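PDB 3HCW: maltose operon transcriptional repressor from Staphylococcus aureus subsp. aureus Mu50, which probably represses transcription of the maltose operon, the fragment being its C-terminal, periplasmic-binding-protein-like part, which in LacI-type repressors binds the effector and dimerises. Local coordinates for residues 184-188 against 215-221; 204-208 against 236-240. All blocks are in the same frame, centred on the assembly; numbering follows the deposited sequence. Where two conformers were deposited one is given.

Both contacts tie helix 201-213 or the loop that follows it to another part of the same periplasmic-binding-protein-like domain, and their centres lie 14 Å apart. Contact 1 sits about 27 Å from the centre of the chain and is partly buried: one lysine binds acidic groups beside a small apolar patch. Contact 2, about 17 Å from the chain's centre, is buried, and its direct polar link across the segments is a histidine-glutamine hydrogen bond, with no salt bridge, flanked by aliphatic packing. Ile218, in 215-221, joins them, with CD1 of Ile218 3.7 Å from CD2 of Leu208 and CG2 of Ile218 3.7 Å from CG of Pro238. Both contacts also reach the second subunit.

Contact 1: residues 184-188 against 215-221; sequences HTRLK and NIEIPKD
The last turn of helix 173-187, weakly bonded, meets the connection from helix 201-213 to strand 222-227 of the alpha/beta domain; the closest CA pair is Lys188 and Asp221, 5.9 Å. Lys188 CA-to-CB points sideways; chi1 -136° (between wells), then p, t, p, brings NZ to the loop. Asn215 ends the preceding helix in a Schellman motif (phi/psi 57/35), and its O accepts a weak hydrogen bond from Lys188 NZ at 3.2 Å. Ile216 (m, t) brings CD1 to 3.7 Å from Leu187 CD1 and 3.9 Å from His184 CD2; Leu187 and Ile216 both pack on Val222. Glu217 OE2 makes a long salt bridge to Lys188 NZ, 4.0 Å. Beyond the cis peptide before Pro219, Asp221 N bonds to Glu217 O at 2.6 Å. Asp221 directs CA-to-CB toward 184-188; chi1 m sets OD2 3.1 Å from Lys188 NZ in a salt bridge, and OD2 accepts Glu217 N at 2.9 Å. One carboxylate oxygen thus couples the loop's own fold to the neighbouring helix end.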
# COMPACT_ATOMS: atom_id res chain seq x y z
N HIS A 184 -17.82 -23.76 -2.62
CA HIS A 184 -16.68 -24.65 -2.43
C HIS A 184 -16.74 -25.94 -3.27
O HIS A 184 -15.76 -26.27 -3.94
CB HIS A 184 -16.52 -24.95 -0.94
CG HIS A 184 -15.30 -25.74 -0.59
ND1 HIS A 184 -15.26 -26.58 0.51
CD2 HIS A 184 -14.09 -25.84 -1.19
CE1 HIS A 184 -14.07 -27.15 0.58
NE2 HIS A 184 -13.35 -26.72 -0.44
N THR A 185 -17.88 -26.64 -3.23
CA THR A 185 -18.08 -27.88 -3.98
C THR A 185 -18.00 -27.69 -5.50
O THR A 185 -17.36 -28.49 -6.18
CB THR A 185 -19.41 -28.61 -3.59
OG1 THR A 185 -19.48 -28.74 -2.16
CG2 THR A 185 -19.48 -30.00 -4.21
N ARG A 186 -18.62 -26.63 -6.02
CA ARG A 186 -18.54 -26.35 -7.46
C ARG A 186 -17.14 -25.86 -7.86
O ARG A 186 -16.61 -26.23 -8.91
CB ARG A 186 -19.62 -25.36 -7.90
CG ARG A 186 -19.84 -25.33 -9.42
CD ARG A 186 -21.29 -25.05 -9.77
NE ARG A 186 -21.55 -25.14 -11.21
CZ ARG A 186 -21.83 -26.26 -11.87
NH1 ARG A 186 -22.07 -26.21 -13.18
NH2 ARG A 186 -21.87 -27.44 -11.24
N LEU A 187 -16.52 -25.06 -6.98
CA LEU A 187 -15.17 -24.56 -7.17
C LEU A 187 -14.13 -25.68 -7.20
O LEU A 187 -13.02 -25.49 -7.71
CB LEU A 187 -14.80 -23.51 -6.10
CG LEU A 187 -15.56 -22.16 -6.13
CD1 LEU A 187 -15.04 -21.21 -5.07
CD2 LEU A 187 -15.53 -21.46 -7.48
N LYS A 188 -14.50 -26.85 -6.68
CA LYS A 188 -13.63 -28.02 -6.63
C LYS A 188 -13.98 -29.06 -7.70
O LYS A 188 -13.31 -30.08 -7.83
CB LYS A 188 -13.69 -28.64 -5.24
CG LYS A 188 -12.34 -29.03 -4.66
CD LYS A 188 -11.66 -27.85 -3.99
CE LYS A 188 -10.44 -28.29 -3.20
NZ LYS A 188 -9.25 -28.55 -4.07
N ASN A 215 -8.39 -24.20 0.53
CA ASN A 215 -7.57 -25.00 -0.39
C ASN A 215 -8.10 -25.03 -1.82
O ASN A 215 -7.99 -26.04 -2.51
CB ASN A 215 -7.34 -26.42 0.15
CG ASN A 215 -6.10 -27.08 -0.45
OD1 ASN A 215 -6.10 -28.27 -0.74
ND2 ASN A 215 -5.03 -26.29 -0.64
N ILE A 216 -8.67 -23.90 -2.25
CA ILE A 216 -9.13 -23.73 -3.63
C ILE A 216 -7.98 -23.11 -4.43
O ILE A 216 -7.72 -21.90 -4.34
CB ILE A 216 -10.39 -22.84 -3.67
CG1 ILE A 216 -11.49 -23.43 -2.80
CG2 ILE A 216 -10.87 -22.67 -5.10
CD1 ILE A 216 -12.67 -22.51 -2.57
N GLU A 217 -7.27 -23.95 -5.18
CA GLU A 217 -5.99 -23.56 -5.78
C GLU A 217 -6.09 -22.92 -7.16
O GLU A 217 -6.93 -23.27 -7.97
CB GLU A 217 -4.96 -24.70 -5.74
CG GLU A 217 -5.34 -25.99 -6.44
CD GLU A 217 -4.79 -27.23 -5.73
OE1 GLU A 217 -3.59 -27.25 -5.38
OE2 GLU A 217 -5.58 -28.19 -5.52
N ILE A 218 -5.20 -21.96 -7.39
CA ILE A 218 -5.26 -21.06 -8.52
C ILE A 218 -3.97 -21.21 -9.29
O ILE A 218 -2.90 -21.20 -8.69
CB ILE A 218 -5.39 -19.59 -8.03
CG1 ILE A 218 -6.51 -19.47 -7.00
CG2 ILE A 218 -5.60 -18.61 -9.20
CD1 ILE A 218 -6.49 -18.18 -6.19
N PRO A 219 -4.04 -21.37 -10.63
CA PRO A 219 -5.22 -21.46 -11.51
C PRO A 219 -5.94 -22.81 -11.60
O PRO A 219 -7.00 -22.88 -12.24
CB PRO A 219 -4.64 -21.11 -12.88
CG PRO A 219 -3.26 -21.69 -12.82
CD PRO A 219 -2.79 -21.42 -11.42
N LYS A 220 -5.38 -23.86 -10.99
CA LYS A 220 -5.93 -25.24 -11.09
C LYS A 220 -7.44 -25.42 -10.82
O LYS A 220 -8.17 -25.98 -11.65
CB LYS A 220 -5.13 -26.20 -10.21
CG LYS A 220 -5.57 -27.66 -10.36
CD LYS A 220 -4.99 -28.54 -9.28
CE LYS A 220 -5.38 -29.99 -9.51
NZ LYS A 220 -4.85 -30.88 -8.44
N ASP A 221 -7.93 -24.95 -9.68
CA ASP A 221 -9.36 -25.11 -9.41
C ASP A 221 -10.13 -23.97 -10.07
O ASP A 221 -11.12 -24.21 -10.75
CB ASP A 221 -9.67 -25.17 -7.91
CG ASP A 221 -9.20 -26.46 -7.26
OD1 ASP A 221 -9.46 -27.55 -7.82
OD2 ASP A 221 -8.59 -26.39 -6.17

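Contact 2: residues 204-208 against 236-240; sequences HLAIL and ASPPQ
Leu208, Gln240 and Ala236 carry most of the surface buried here, as one turn of helix 201-213 faces the irregular loop that runs from helix 231-234 into strand 241-244. The closest CA pairs set the register: Leu205 with Ala236 at 7.4 Å, Leu208 with Ser237 at 7.2 Å, His204 with Gln240 at 9.4 Å. Within the helix, Leu208 N bonds to His204 O at 3.0 Å, which places these two residues one turn apart, and both direct CA-to-CB toward the loop.

Leu208 (m, t) sets CD1 3.9 Å from Ala236 CB and CD2 3.5 Å from Gln240 NE2. Ala236 CB also meets Leu205 CD2 at 4.0 Å, so this methyl group packs against two leucines. In the alpha/beta architecture of the periplasmic-binding-protein-like domain, the contact joins a helix flanking the sheet to the entry of strand 241-244, alongside strand 222-227, whose Thr224 touches both His204 and Leu208.

Gln240 folds back with chi1 and chi2 both m. Its OE1 receives a hydrogen bond from His204 NE2 at 2.6 Å (angle 159°); OE1 lies near the plane of the imidazole, and chi1 t of His204 directs NE2 to it. OE1 is also hydrogen-bonded to Thr224 OG1. Gln240 NE2 donates to Pro238 O at 2.9 Å, just after the cis Ser237-Pro238 peptide. ND1 of His204 is hydrogen-bonded to Ser198. A water bridges the backbones, donating to Leu208 O at 2.8 Å and Ser237 O at 2.9 Å. At the dimer interface, Ala236 O is hydrogen-bonded to the hydroxyl of Ser209 of the second subunit.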
# COMPACT_ATOMS: atom_id res chain seq x y z
N HIS A 204 -9.78 -8.09 -3.78
CA HIS A 204 -9.24 -9.34 -4.34
C HIS A 204 -8.26 -10.06 -3.43
O HIS A 204 -8.27 -11.29 -3.37
CB HIS A 204 -8.54 -9.05 -5.67
CG HIS A 204 -8.30 -10.25 -6.52
ND1 HIS A 204 -9.32 -10.96 -7.13
CD2 HIS A 204 -7.15 -10.84 -6.92
CE1 HIS A 204 -8.81 -11.94 -7.85
NE2 HIS A 204 -7.49 -11.90 -7.73
N LEU A 205 -7.43 -9.31 -2.70
CA LEU A 205 -6.46 -9.92 -1.79
C LEU A 205 -7.13 -10.65 -0.62
O LEU A 205 -6.62 -11.66 -0.16
CB LEU A 205 -5.47 -8.89 -1.27
CG LEU A 205 -4.44 -8.27 -2.23
CD1 LEU A 205 -3.68 -7.18 -1.49
CD2 LEU A 205 -3.47 -9.29 -2.80
N ALA A 206 -8.27 -10.13 -0.16
CA ALA A 206 -9.06 -10.80 0.87
C ALA A 206 -9.65 -12.10 0.31
O ALA A 206 -9.68 -13.10 1.01
CB ALA A 206 -10.17 -9.89 1.39
N ILE A 207 -10.11 -12.05 -0.94
CA ILE A 207 -10.63 -13.23 -1.63
C ILE A 207 -9.58 -14.35 -1.71
O ILE A 207 -9.87 -15.49 -1.37
CB ILE A 207 -11.15 -12.91 -3.07
CG1 ILE A 207 -12.05 -11.66 -3.14
CG2 ILE A 207 -11.86 -14.13 -3.68
CD1 ILE A 207 -13.39 -11.77 -2.40
N LEU A 208 -8.36 -14.01 -2.14
CA LEU A 208 -7.28 -14.99 -2.29
C LEU A 208 -6.94 -15.65 -0.96
O LEU A 208 -6.62 -16.83 -0.91
CB LEU A 208 -6.02 -14.35 -2.90
CG LEU A 208 -6.19 -13.66 -4.26
CD1 LEU A 208 -4.95 -12.87 -4.67
CD2 LEU A 208 -6.61 -14.62 -5.34
N ALA A 236 1.13 -11.17 -5.30
CA ALA A 236 0.05 -11.92 -4.65
C ALA A 236 0.31 -13.42 -4.79
O ALA A 236 1.22 -13.83 -5.51
CB ALA A 236 -1.30 -11.57 -5.27
N SER A 237 -0.48 -14.23 -4.08
CA SER A 237 -0.38 -15.67 -4.12
C SER A 237 -1.62 -16.24 -4.81
O SER A 237 -2.69 -16.31 -4.19
CB SER A 237 -0.27 -16.24 -2.70
OG SER A 237 0.92 -15.78 -2.04
N PRO A 238 -1.51 -16.61 -6.11
CA PRO A 238 -0.39 -16.46 -7.07
C PRO A 238 -0.41 -15.07 -7.74
O PRO A 238 -1.40 -14.35 -7.60
CB PRO A 238 -0.69 -17.53 -8.11
CG PRO A 238 -2.19 -17.54 -8.18
CD PRO A 238 -2.66 -17.30 -6.74
N PRO A 239 0.68 -14.68 -8.45
CA PRO A 239 0.63 -13.42 -9.20
C PRO A 239 -0.64 -13.26 -10.03
O PRO A 239 -1.07 -14.20 -10.69
CB PRO A 239 1.86 -13.51 -10.09
CG PRO A 239 2.85 -14.20 -9.21
CD PRO A 239 2.01 -15.30 -8.58
N GLN A 240 -1.23 -12.08 -9.96
CA GLN A 240 -2.57 -11.88 -10.52
C GLN A 240 -2.61 -11.15 -11.85
O GLN A 240 -1.94 -10.12 -12.05
CB GLN A 240 -3.47 -11.18 -9.51
CG GLN A 240 -3.70 -12.01 -8.23
CD GLN A 240 -4.60 -13.19 -8.48
OE1 GLN A 240 -5.63 -13.06 -9.14
NE2 GLN A 240 -4.23 -14.35 -7.94
O HOH W 1 -4.65 -17.77 -2.67